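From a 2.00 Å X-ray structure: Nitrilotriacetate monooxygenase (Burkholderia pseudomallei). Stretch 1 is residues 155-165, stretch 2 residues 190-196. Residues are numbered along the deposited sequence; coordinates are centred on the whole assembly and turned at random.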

ATOM      1  N   ALA A 155       2.303  10.554 -18.801  1.00 23.26           N
ATOM      2  CA  ALA A 155       3.490  10.139 -19.548  1.00 22.94           C
ATOM      3  C   ALA A 155       4.757  10.586 -18.833  1.00 22.91           C
ATOM      4  O   ALA A 155       5.689   9.796 -18.693  1.00 21.78           O
ATOM      5  CB  ALA A 155       3.458  10.682 -21.000  1.00 23.70           C
ATOM      6  N   GLU A 156       4.809  11.857 -18.414  1.00 23.36           N
ATOM      7  CA  GLU A 156       5.984  12.378 -17.713  1.00 24.10           C
ATOM      8  C   GLU A 156       6.188  11.687 -16.351  1.00 23.50           C
ATOM      9  O   GLU A 156       7.307  11.354 -15.979  1.00 24.13           O
ATOM     10  CB  GLU A 156       5.895  13.897 -17.506  1.00 25.15           C
ATOM     11  CG  GLU A 156       7.212  14.492 -17.021  1.00 26.90           C
ATOM     12  CD  GLU A 156       7.156  15.981 -16.748  1.00 28.38           C
ATOM     13  OE1 GLU A 156       6.286  16.671 -17.332  1.00 28.22           O
ATOM     14  OE2 GLU A 156       7.982  16.448 -15.933  1.00 26.31           O
ATOM     15  N   HIS A 157       5.100  11.505 -15.626  1.00 22.29           N
ATOM     16  CA  HIS A 157       5.099  10.828 -14.322  1.00 22.30           C
ATOM     17  C   HIS A 157       5.705   9.419 -14.443  1.00 21.62           C
ATOM     18  O   HIS A 157       6.567   9.018 -13.647  1.00 21.14           O
ATOM     19  CB  HIS A 157       3.645  10.773 -13.817  1.00 21.92           C
ATOM     20  CG  HIS A 157       3.473  10.224 -12.437  1.00 21.46           C
ATOM     21  ND1 HIS A 157       3.579   8.879 -12.157  1.00 22.94           N
ATOM     22  CD2 HIS A 157       3.126  10.828 -11.271  1.00 19.55           C
ATOM     23  CE1 HIS A 157       3.319   8.680 -10.873  1.00 22.92           C
ATOM     24  NE2 HIS A 157       3.057   9.849 -10.311  1.00 18.29           N
ATOM     25  N   LEU A 158       5.234   8.671 -15.436  1.00 21.10           N
ATOM     26  CA  LEU A 158       5.744   7.335 -15.692  1.00 21.28           C
ATOM     27  C   LEU A 158       7.229   7.354 -16.039  1.00 21.41           C
ATOM     28  O   LEU A 158       7.995   6.515 -15.556  1.00 20.08           O
ATOM     29  CB  LEU A 158       4.948   6.688 -16.825  1.00 21.44           C
ATOM     30  CG  LEU A 158       5.279   5.253 -17.180  1.00 21.91           C
ATOM     31  CD1 LEU A 158       5.338   4.386 -15.930  1.00 20.47           C
ATOM     32  CD2 LEU A 158       4.236   4.695 -18.144  1.00 21.40           C
ATOM     33  N   ASP A 159       7.626   8.322 -16.868  1.00 22.48           N
ATOM     34  CA  ASP A 159       9.026   8.465 -17.287  1.00 23.66           C
ATOM     35  C   ASP A 159       9.908   8.709 -16.064  1.00 22.78           C
ATOM     36  O   ASP A 159      11.009   8.171 -15.983  1.00 22.21           O
ATOM     37  CB  ASP A 159       9.234   9.639 -18.256  1.00 25.03           C
ATOM     38  CG  ASP A 159       8.724   9.356 -19.655  1.00 30.63           C
ATOM     39  OD1 ASP A 159       8.386   8.196 -19.946  1.00 34.06           O
ATOM     40  OD2 ASP A 159       8.640  10.322 -20.468  1.00 34.04           O
ATOM     41  N   VAL A 160       9.412   9.511 -15.121  1.00 21.32           N
ATOM     42  CA  VAL A 160      10.138   9.762 -13.876  1.00 20.24           C
ATOM     43  C   VAL A 160      10.249   8.482 -13.030  1.00 19.57           C
ATOM     44  O   VAL A 160      11.340   8.121 -12.583  1.00 19.19           O
ATOM     45  CB  VAL A 160       9.487  10.897 -13.055  1.00 20.44           C
ATOM     46  CG1 VAL A 160      10.187  11.076 -11.676  1.00 18.40           C
ATOM     47  CG2 VAL A 160       9.563  12.221 -13.838  1.00 21.33           C
ATOM     48  N   VAL A 161       9.132   7.790 -12.832  1.00 18.93           N
ATOM     49  CA  VAL A 161       9.154   6.554 -12.051  1.00 18.26           C
ATOM     50  C   VAL A 161      10.161   5.554 -12.631  1.00 19.09           C
ATOM     51  O   VAL A 161      11.044   5.073 -11.909  1.00 19.09           O
ATOM     52  CB  VAL A 161       7.767   5.941 -11.912  1.00 17.87           C
ATOM     53  CG1 VAL A 161       7.827   4.535 -11.228  1.00 16.62           C
ATOM     54  CG2 VAL A 161       6.914   6.863 -11.087  1.00 16.46           C
ATOM     55  N   GLN A 162      10.063   5.287 -13.930  1.00 18.81           N
ATOM     56  CA  GLN A 162      10.950   4.345 -14.574  1.00 19.54           C
ATOM     57  C   GLN A 162      12.422   4.789 -14.538  1.00 20.12           C
ATOM     58  O   GLN A 162      13.303   3.964 -14.340  1.00 20.49           O
ATOM     59  CB  GLN A 162      10.473   4.052 -16.008  1.00 19.68           C
ATOM     60  CG  GLN A 162       9.216   3.194 -16.032  1.00 19.70           C
ATOM     61  CD  GLN A 162       8.774   2.860 -17.437  1.00 21.29           C
ATOM     62  OE1 GLN A 162       8.911   3.679 -18.332  1.00 19.33           O
ATOM     63  NE2 GLN A 162       8.247   1.661 -17.636  1.00 16.89           N
ATOM     64  N   GLY A 163      12.687   6.083 -14.736  1.00 21.03           N
ATOM     65  CA  GLY A 163      14.013   6.633 -14.523  1.00 20.84           C
ATOM     66  C   GLY A 163      14.548   6.377 -13.122  1.00 20.80           C
ATOM     67  O   GLY A 163      15.701   5.958 -12.940  1.00 20.60           O
ATOM     68  N   LEU A 164      13.717   6.620 -12.117  1.00 20.82           N
ATOM     69  CA  LEU A 164      14.119   6.350 -10.714  1.00 20.63           C
ATOM     70  C   LEU A 164      14.413   4.882 -10.471  1.00 20.54           C
ATOM     71  O   LEU A 164      15.339   4.534  -9.715  1.00 20.97           O
ATOM     72  CB  LEU A 164      13.046   6.824  -9.731  1.00 20.00           C
ATOM     73  CG  LEU A 164      12.872   8.333  -9.611  1.00 19.29           C
ATOM     74  CD1 LEU A 164      11.584   8.640  -8.861  1.00 19.05           C
ATOM     75  CD2 LEU A 164      14.060   8.984  -8.902  1.00 19.27           C
ATOM     76  N   TRP A 165      13.643   4.019 -11.119  1.00 20.59           N
ATOM     77  CA  TRP A 165      13.850   2.573 -10.992  1.00 20.45           C
ATOM     78  C   TRP A 165      15.179   2.110 -11.586  1.00 21.06           C
ATOM     79  O   TRP A 165      15.599   0.998 -11.319  1.00 21.91           O
ATOM     80  CB  TRP A 165      12.704   1.769 -11.626  1.00 19.81           C
ATOM     81  CG  TRP A 165      11.441   1.745 -10.814  1.00 19.71           C
ATOM     82  CD1 TRP A 165      11.324   1.923  -9.447  1.00 18.94           C
ATOM     83  CD2 TRP A 165      10.102   1.515 -11.302  1.00 18.63           C
ATOM     84  NE1 TRP A 165       9.996   1.826  -9.076  1.00 19.27           N
ATOM     85  CE2 TRP A 165       9.232   1.578 -10.189  1.00 17.71           C
ATOM     86  CE3 TRP A 165       9.558   1.280 -12.567  1.00 18.58           C
ATOM     87  CZ2 TRP A 165       7.856   1.398 -10.310  1.00 19.09           C
ATOM     88  CZ3 TRP A 165       8.174   1.102 -12.690  1.00 18.62           C
ATOM     89  CH2 TRP A 165       7.344   1.153 -11.577  1.00 18.78           C
TER
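Stretch 2 (190-196) RLDHRGR

The imidazole of His193 is held on two sides at once, by a carboxylate at its edge and a methyl over its face. At the edge, NE2 of His193 donates a hydrogen bond to OE2 of Glu156, 2.7 Å long and almost straight at 178°. Over one face, CG2 of Val160 lies 3.4 Å from the centroid of the His193 ring and only 4° off the ring normal, the geometry of a CH-pi contact. Glu156 and Val160 are four residues apart, about one helical turn, which places both on the side that meets His193; the helix's backbone bonds include Val160 N to Glu156 O at 2.9 Å.

Stretch 2 runs opposite to this helix: the nearest CA pairs are Gly163 CA with Leu191 CA (6.4 Å), Val160 CA with His193 CA (7.0 Å) and Glu156 CA with Gly195 CA (7.4 Å). Its backbone is mostly loop, extended as strand at 193-194, with Asp192 at positive phi (52°). CA-to-CB points toward the helix at Leu191 and His193 but away at Arg194.

Both glycines allow close approach. Leu191 CD1 packs 3.6 Å from Gly163 CA, where an ideal CB would come within 2.5 Å of that methyl. Gly195 CA stands 3.2 Å from Glu156 OE2, and an ideal CB on Gly195 would clash, lying 2.0 Å from Glu156 OE2. Leu191 CD2 completes the apolar end, 4.1 Å from Val160 CG1 and 4.2 Å from Leu164 CG.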

ATOM      1  N   ARG A 190      22.098   9.490 -10.791  1.00 27.87           N
ATOM      2  CA  ARG A 190      21.128  10.555 -10.569  1.00 28.75           C
ATOM      3  C   ARG A 190      20.178  10.637 -11.770  1.00 28.51           C
ATOM      4  O   ARG A 190      20.543  10.248 -12.870  1.00 29.11           O
ATOM      5  CB  ARG A 190      21.835  11.894 -10.401  1.00 30.46           C
ATOM      6  CG  ARG A 190      22.360  12.149  -9.012  1.00 33.57           C
ATOM      7  CD  ARG A 190      22.420  13.643  -8.735  1.00 38.57           C
ATOM      8  NE  ARG A 190      23.153  14.316  -9.798  1.00 42.99           N
ATOM      9  CZ  ARG A 190      23.132  15.622 -10.020  1.00 49.80           C
ATOM     10  NH1 ARG A 190      23.852  16.125 -11.033  1.00 53.20           N
ATOM     11  NH2 ARG A 190      22.397  16.437  -9.258  1.00 50.62           N
ATOM     12  N   LEU A 191      18.957  11.118 -11.558  1.00 27.13           N
ATOM     13  CA  LEU A 191      18.017  11.283 -12.654  1.00 26.85           C
ATOM     14  C   LEU A 191      18.066  12.709 -13.229  1.00 27.13           C
ATOM     15  O   LEU A 191      18.070  12.898 -14.434  1.00 27.39           O
ATOM     16  CB  LEU A 191      16.589  10.956 -12.190  1.00 25.92           C
ATOM     17  CG  LEU A 191      15.536  10.916 -13.308  1.00 27.33           C
ATOM     18  CD1 LEU A 191      15.831   9.770 -14.277  1.00 28.45           C
ATOM     19  CD2 LEU A 191      14.119  10.785 -12.719  1.00 27.07           C
ATOM     20  N   ASP A 192      18.081  13.707 -12.367  1.00 27.85           N
ATOM     21  CA  ASP A 192      18.072  15.115 -12.809  1.00 29.04           C
ATOM     22  C   ASP A 192      16.935  15.388 -13.795  1.00 29.26           C
ATOM     23  O   ASP A 192      17.123  16.060 -14.810  1.00 30.05           O
ATOM     24  CB  ASP A 192      19.429  15.515 -13.432  1.00 29.66           C
ATOM     25  CG  ASP A 192      20.552  15.517 -12.425  1.00 31.13           C
ATOM     26  OD1 ASP A 192      20.338  16.009 -11.298  1.00 33.03           O
ATOM     27  OD2 ASP A 192      21.655  15.037 -12.765  1.00 33.05           O
ATOM     28  N   HIS A 193      15.751  14.858 -13.509  1.00 28.82           N
ATOM     29  CA  HIS A 193      14.597  15.140 -14.343  1.00 28.97           C
ATOM     30  C   HIS A 193      14.088  16.559 -14.082  1.00 29.88           C
ATOM     31  O   HIS A 193      13.826  16.925 -12.930  1.00 29.60           O
ATOM     32  CB  HIS A 193      13.473  14.163 -14.047  1.00 28.63           C
ATOM     33  CG  HIS A 193      12.227  14.435 -14.819  1.00 28.72           C
ATOM     34  ND1 HIS A 193      11.960  13.835 -16.031  1.00 29.82           N
ATOM     35  CD2 HIS A 193      11.182  15.257 -14.565  1.00 29.17           C
ATOM     36  CE1 HIS A 193      10.791  14.258 -16.478  1.00 29.92           C
ATOM     37  NE2 HIS A 193      10.306  15.134 -15.617  1.00 29.83           N
ATOM     38  N   ARG A 194      13.940  17.331 -15.160  1.00 30.46           N
ATOM     39  CA  ARG A 194      13.334  18.658 -15.120  1.00 31.24           C
ATOM     40  C   ARG A 194      12.374  18.771 -16.310  1.00 31.65           C
ATOM     41  O   ARG A 194      12.785  18.988 -17.450  1.00 31.74           O
ATOM     42  CB  ARG A 194      14.409  19.749 -15.178  1.00 32.21           C
ATOM     43  N   GLY A 195      11.090  18.603 -16.036  1.00 31.35           N
ATOM     44  CA  GLY A 195      10.080  18.559 -17.083  1.00 31.56           C
ATOM     45  C   GLY A 195       9.018  19.615 -16.863  1.00 31.56           C
ATOM     46  O   GLY A 195       9.138  20.442 -15.975  1.00 30.56           O
ATOM     47  N   ARG A 196       7.956  19.565 -17.658  1.00 31.92           N
ATOM     48  CA  ARG A 196       6.888  20.572 -17.548  1.00 32.24           C
ATOM     49  C   ARG A 196       6.108  20.414 -16.241  1.00 31.64           C
ATOM     50  O   ARG A 196       5.729  21.398 -15.635  1.00 31.67           O
ATOM     51  CB  ARG A 196       5.930  20.514 -18.757  1.00 32.58           C
TER